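Local coordinates for uncharacterized protein Atu2452 (Agrobacterium tumefaciens, PDB 2R8B) that is of unknown function but belongs to the dienelactone hydrolase family and is probably an alpha/beta-fold hydrolase, at residues A[94-107]-A[119-131]. Residues are numbered along the deposited sequence; the frame is centred on the assembly and turned at random.
With SO4 (sulfate ion), chain C.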
loop_
_atom_site.group_PDB
_atom_site.type_symbol
_atom_site.label_atom_id
_atom_site.label_comp_id
_atom_site.label_asym_id
_atom_site.label_seq_id
_atom_site.Cartn_x
_atom_site.Cartn_y
_atom_site.Cartn_z
ATOM N N PRO A 94 -4.233 6.612 -7.373
ATOM C CA PRO A 94 -5.047 6.005 -8.407
ATOM C C PRO A 94 -6.345 5.457 -7.863
ATOM O O PRO A 94 -6.415 5.058 -6.667
ATOM C CB PRO A 94 -4.182 4.836 -8.883
ATOM C CG PRO A 94 -3.218 4.562 -7.741
ATOM C CD PRO A 94 -3.319 5.639 -6.745
ATOM N N VAL A 95 -7.356 5.423 -8.729
ATOM C CA VAL A 95 -8.578 4.648 -8.472
ATOM C C VAL A 95 -8.338 3.251 -9.035
ATOM O O VAL A 95 -7.798 3.128 -10.133
ATOM C CB VAL A 95 -9.831 5.288 -9.143
ATOM C CG1 VAL A 95 -9.638 5.407 -10.678
ATOM C CG2 VAL A 95 -11.130 4.544 -8.751
ATOM N N GLY A 96 -8.704 2.213 -8.290
ATOM C CA GLY A 96 -8.562 0.839 -8.775
ATOM C C GLY A 96 -9.325 0.517 -10.058
ATOM O O GLY A 96 -10.274 1.201 -10.430
ATOM N N ASP A 97 -8.910 -0.543 -10.729
ATOM C CA ASP A 97 -9.403 -0.828 -12.064
ATOM C C ASP A 97 -10.410 -1.950 -12.113
ATOM O O ASP A 97 -10.793 -2.383 -13.194
ATOM C CB ASP A 97 -8.239 -1.154 -12.992
ATOM C CG ASP A 97 -7.375 -2.293 -12.482
ATOM O OD1 ASP A 97 -6.415 -2.661 -13.195
ATOM O OD2 ASP A 97 -7.636 -2.814 -11.372
ATOM N N VAL A 98 -10.826 -2.437 -10.951
ATOM C CA VAL A 98 -11.880 -3.444 -10.893
ATOM C C VAL A 98 -13.092 -2.791 -10.235
ATOM O O VAL A 98 -12.952 -2.044 -9.273
ATOM C CB VAL A 98 -11.425 -4.701 -10.098
ATOM C CG1 VAL A 98 -12.436 -5.829 -10.255
ATOM C CG2 VAL A 98 -10.031 -5.152 -10.536
ATOM N N SER A 99 -14.280 -3.044 -10.754
ATOM C CA SER A 99 -15.465 -2.482 -10.144
ATOM C C SER A 99 -16.336 -3.650 -9.661
ATOM O O SER A 99 -16.645 -4.528 -10.448
ATOM C CB SER A 99 -16.161 -1.598 -11.172
ATOM O OG SER A 99 -17.564 -1.696 -11.106
ATOM N N GLU A 100 -16.694 -3.691 -8.375
ATOM C CA GLU A 100 -17.469 -4.811 -7.818
ATOM C C GLU A 100 -18.960 -4.461 -7.679
ATOM O O GLU A 100 -19.392 -4.026 -6.604
ATOM C CB GLU A 100 -16.892 -5.223 -6.473
ATOM C CG GLU A 100 -17.060 -6.699 -6.161
ATOM C CD GLU A 100 -16.251 -7.129 -4.938
ATOM O OE1 GLU A 100 -15.151 -7.711 -5.095
ATOM O OE2 GLU A 100 -16.709 -6.864 -3.814
ATOM N N HIS A 101 -19.739 -4.717 -8.745
ATOM C CA HIS A 101 -20.960 -3.934 -9.073
ATOM C C HIS A 101 -20.938 -2.594 -8.307
ATOM O O HIS A 101 -21.480 -2.485 -7.208
ATOM C CB HIS A 101 -22.329 -4.679 -8.872
ATOM C CG HIS A 101 -22.229 -6.125 -8.449
ATOM N ND1 HIS A 101 -21.287 -6.593 -7.541
ATOM C CD2 HIS A 101 -23.014 -7.192 -8.762
ATOM C CE1 HIS A 101 -21.462 -7.888 -7.352
ATOM N NE2 HIS A 101 -22.510 -8.275 -8.074
ATOM N N GLY A 102 -20.277 -1.588 -8.863
ATOM C CA GLY A 102 -20.164 -0.310 -8.169
ATOM C C GLY A 102 -18.822 -0.064 -7.498
ATOM O O GLY A 102 -18.013 0.704 -8.010
ATOM N N ALA A 103 -18.582 -0.710 -6.354
ATOM C CA ALA A 103 -17.362 -0.450 -5.555
ATOM C C ALA A 103 -16.018 -0.778 -6.269
ATOM O O ALA A 103 -15.771 -1.908 -6.707
ATOM C CB ALA A 103 -17.454 -1.118 -4.190
ATOM N N ALA A 104 -15.157 0.227 -6.390
ATOM C CA ALA A 104 -13.878 0.032 -7.056
ATOM C C ALA A 104 -12.828 -0.637 -6.145
ATOM O O ALA A 104 -12.765 -0.349 -4.932
ATOM C CB ALA A 104 -13.376 1.341 -7.584
ATOM N N ARG A 105 -12.028 -1.540 -6.720
ATOM C CA ARG A 105 -10.915 -2.195 -6.000
ATOM C C ARG A 105 -9.764 -2.430 -6.933
ATOM O O ARG A 105 -9.902 -2.210 -8.141
ATOM C CB ARG A 105 -11.314 -3.511 -5.307
ATOM C CG ARG A 105 -12.461 -4.287 -5.948
ATOM C CD ARG A 105 -13.003 -5.406 -5.082
ATOM N NE ARG A 105 -11.955 -6.383 -4.835
ATOM C CZ ARG A 105 -11.456 -6.673 -3.628
ATOM N NH1 ARG A 105 -10.470 -7.568 -3.517
ATOM N NH2 ARG A 105 -11.951 -6.092 -2.528
ATOM N N PHE A 106 -8.640 -2.867 -6.366
ATOM C CA PHE A 106 -7.429 -3.077 -7.133
ATOM C C PHE A 106 -7.177 -4.473 -7.725
ATOM O O PHE A 106 -6.162 -4.652 -8.425
ATOM C CB PHE A 106 -6.221 -2.665 -6.316
ATOM C CG PHE A 106 -6.076 -1.201 -6.190
ATOM C CD1 PHE A 106 -6.511 -0.545 -5.038
ATOM C CD2 PHE A 106 -5.543 -0.450 -7.242
ATOM C CE1 PHE A 106 -6.408 0.861 -4.915
ATOM C CE2 PHE A 106 -5.433 0.933 -7.143
ATOM C CZ PHE A 106 -5.868 1.588 -5.966
ATOM N N PHE A 107 -8.046 -5.454 -7.441
ATOM C CA PHE A 107 -7.930 -6.830 -7.995
ATOM C C PHE A 107 -9.128 -7.627 -7.589
ATOM O O PHE A 107 -9.804 -7.288 -6.631
ATOM C CB PHE A 107 -6.662 -7.562 -7.555
ATOM C CG PHE A 107 -6.583 -7.800 -6.075
ATOM C CD1 PHE A 107 -6.154 -6.788 -5.219
ATOM C CD2 PHE A 107 -6.937 -9.024 -5.544
ATOM C CE1 PHE A 107 -6.075 -6.969 -3.860
ATOM C CE2 PHE A 107 -6.885 -9.227 -4.190
ATOM C CZ PHE A 107 -6.436 -8.169 -3.335
ATOM N N ASP A 119 -5.597 -12.470 -11.335
ATOM C CA ASP A 119 -5.856 -11.034 -11.363
ATOM C C ASP A 119 -4.930 -10.280 -10.439
ATOM O O ASP A 119 -4.462 -9.223 -10.785
ATOM C CB ASP A 119 -7.308 -10.696 -11.056
ATOM C CG ASP A 119 -7.704 -9.319 -11.575
ATOM O OD1 ASP A 119 -7.920 -8.437 -10.713
ATOM O OD2 ASP A 119 -7.803 -9.134 -12.826
ATOM N N LEU A 120 -4.662 -10.838 -9.274
ATOM C CA LEU A 120 -3.716 -10.227 -8.360
ATOM C C LEU A 120 -2.328 -10.091 -8.957
ATOM O O LEU A 120 -1.694 -9.048 -8.795
ATOM C CB LEU A 120 -3.639 -10.991 -7.037
ATOM C CG LEU A 120 -2.605 -10.459 -6.047
ATOM C CD1 LEU A 120 -3.148 -9.246 -5.329
ATOM C CD2 LEU A 120 -2.222 -11.523 -5.046
ATOM N N GLU A 121 -1.862 -11.136 -9.635
ATOM C CA GLU A 121 -0.578 -11.088 -10.301
ATOM C C GLU A 121 -0.618 -10.053 -11.436
ATOM O O GLU A 121 0.316 -9.240 -11.590
ATOM C CB GLU A 121 -0.170 -12.474 -10.766
ATOM C CG GLU A 121 0.538 -12.563 -12.126
ATOM C CD GLU A 121 1.188 -13.947 -12.330
ATOM O OE1 GLU A 121 2.067 -14.237 -11.488
ATOM O OE2 GLU A 121 0.847 -14.733 -13.278
ATOM N N ARG A 122 -1.725 -10.031 -12.183
ATOM C CA ARG A 122 -1.899 -9.007 -13.231
ATOM C C ARG A 122 -1.734 -7.590 -12.678
ATOM O O ARG A 122 -1.040 -6.774 -13.296
ATOM C CB ARG A 122 -3.242 -9.143 -13.985
ATOM C CG ARG A 122 -3.448 -8.082 -15.085
ATOM C CD ARG A 122 -4.916 -7.857 -15.461
ATOM N NE ARG A 122 -5.800 -7.523 -14.324
ATOM C CZ ARG A 122 -5.747 -6.402 -13.569
ATOM N NH1 ARG A 122 -4.831 -5.461 -13.780
ATOM N NH2 ARG A 122 -6.625 -6.216 -12.580
ATOM N N ALA A 123 -2.350 -7.337 -11.519
ATOM C CA ALA A 123 -2.485 -6.000 -10.939
ATOM C C ALA A 123 -1.198 -5.565 -10.267
ATOM O O ALA A 123 -0.835 -4.376 -10.234
ATOM C CB ALA A 123 -3.611 -5.975 -9.938
ATOM N N THR A 124 -0.506 -6.558 -9.725
ATOM C CA THR A 124 0.787 -6.340 -9.093
ATOM C C THR A 124 1.769 -5.892 -10.153
ATOM O O THR A 124 2.465 -4.900 -9.952
ATOM C CB THR A 124 1.227 -7.597 -8.336
ATOM O OG1 THR A 124 0.294 -7.806 -7.275
ATOM C CG2 THR A 124 2.621 -7.444 -7.755
ATOM N N GLY A 125 1.771 -6.580 -11.292
ATOM C CA GLY A 125 2.569 -6.195 -12.438
ATOM C C GLY A 125 2.221 -4.840 -12.998
ATOM O O GLY A 125 3.113 -4.134 -13.444
ATOM N N LYS A 126 0.939 -4.462 -12.966
ATOM C CA LYS A 126 0.497 -3.133 -13.440
ATOM C C LYS A 126 0.968 -2.029 -12.493
ATOM O O LYS A 126 1.650 -1.108 -12.925
ATOM C CB LYS A 126 -1.022 -3.099 -13.614
ATOM C CG LYS A 126 -1.592 -1.894 -14.343
ATOM C CD LYS A 126 -3.045 -2.128 -14.798
ATOM C CE LYS A 126 -3.844 -0.808 -14.822
ATOM N NZ LYS A 126 -5.085 -0.834 -15.667
HETATM N N MSE A 127 0.631 -2.139 -11.202
HETATM C CA MSE A 127 1.159 -1.250 -10.158
HETATM C C MSE A 127 2.658 -1.002 -10.193
HETATM O O MSE A 127 3.102 0.161 -10.214
HETATM C CB MSE A 127 0.876 -1.811 -8.797
HETATM C CG MSE A 127 -0.244 -1.183 -8.145
HETATM SE SE MSE A 127 -0.084 0.717 -7.839
HETATM C CE MSE A 127 -2.018 0.966 -8.077
ATOM N N ALA A 128 3.441 -2.080 -10.159
ATOM C CA ALA A 128 4.879 -1.952 -10.243
ATOM C C ALA A 128 5.262 -1.009 -11.394
ATOM O O ALA A 128 5.980 -0.037 -11.186
ATOM C CB ALA A 128 5.497 -3.292 -10.450
ATOM N N ASP A 129 4.757 -1.291 -12.595
ATOM C CA ASP A 129 5.123 -0.538 -13.783
ATOM C C ASP A 129 4.759 0.928 -13.664
ATOM O O ASP A 129 5.595 1.808 -13.943
ATOM C CB ASP A 129 4.460 -1.154 -15.008
ATOM C CG ASP A 129 5.130 -2.436 -15.421
ATOM O OD1 ASP A 129 6.331 -2.562 -15.085
ATOM O OD2 ASP A 129 4.482 -3.309 -16.062
ATOM N N PHE A 130 3.510 1.147 -13.248
ATOM C CA PHE A 130 2.917 2.431 -12.992
ATOM C C PHE A 130 3.833 3.189 -12.046
ATOM O O PHE A 130 4.287 4.275 -12.361
ATOM C CB PHE A 130 1.546 2.177 -12.370
ATOM C CG PHE A 130 0.780 3.415 -11.997
ATOM C CD1 PHE A 130 0.124 4.172 -12.960
ATOM C CD2 PHE A 130 0.638 3.782 -10.674
ATOM C CE1 PHE A 130 -0.620 5.308 -12.616
ATOM C CE2 PHE A 130 -0.110 4.909 -10.328
ATOM C CZ PHE A 130 -0.725 5.673 -11.305
ATOM N N ILE A 131 4.164 2.599 -10.913
ATOM C CA ILE A 131 5.101 3.246 -9.997
ATOM C C ILE A 131 6.491 3.546 -10.635
ATOM O O ILE A 131 6.893 4.695 -10.651
ATOM C CB ILE A 131 5.172 2.486 -8.629
ATOM C CG1 ILE A 131 3.844 2.649 -7.882
ATOM C CG2 ILE A 131 6.319 3.022 -7.757
ATOM C CD1 ILE A 131 3.563 1.586 -6.881
HETATM S S SO4 C . -9.325 -7.473 -0.283
HETATM O O1 SO4 C . -7.947 -7.141 -0.626
HETATM O O2 SO4 C . -10.165 -6.331 -0.626
HETATM O O3 SO4 C . -9.741 -8.590 -1.128
HETATM O O4 SO4 C . -9.505 -7.772 1.154
#
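Leu120 lays its CD1 methyl over one face of the Phe107 ring. The methyl is 3.6 Å from the ring centroid and 5° off the normal, a well-centred CH-pi contact. The two side chains run side by side in the same direction. Phe107 has CG between its backbone N and carbonyl carbon (chi1 63°), which stands the ring beside the start of segment 119-131, near the N-terminal end of helix 117-138. Over the opposite face, towards the rim, lies Arg105 NH1. That guanidinium grips a sulfate ion, probably from the crystallisation liquor. Arg105 NH1 donates to sulfate O3 at 2.7 Å and Arg105 NH2 to sulfate O2 at 2.6 Å. Asn150 and Asn153 also bind the sulfate.

Further along the helix, the bent side chain of Met127, a selenomethionine, places CE 3.5 Å from Phe106 CE2. The same methyl meets Pro94 CG, and Phe130 CE2 packs against that proline carbon too. Leu68 and Ile154 border this apolar group.

The outer side is charged. Asp97 OD1 receives Arg122 NH1 and Lys126 NZ, each at 3.3 Å, in salt bridges with weak hydrogen bonds. Its carboxylate is turned 69° from the Arg122 guanidinium, so the two groups do not meet as a flat pair. Arg122 is held more firmly within the helix: its NE donates to Asp119 OD2 at 3.0 Å, close to the guanidinium plane. Asp119 OD1 also accepts from the backbone N of Arg108.

At the base of the two-stranded hairpin, Asp97 and Val98 sit opposite the single residue Arg105, a classic beta bulge. The contact joins strand 90-94 and this hairpin to the following helix of an alpha/beta-hydrolase fold. Phe106 also touches the probable nucleophile elbow around Ser149, so the residue that follows the hairpin lies beside the presumed active site.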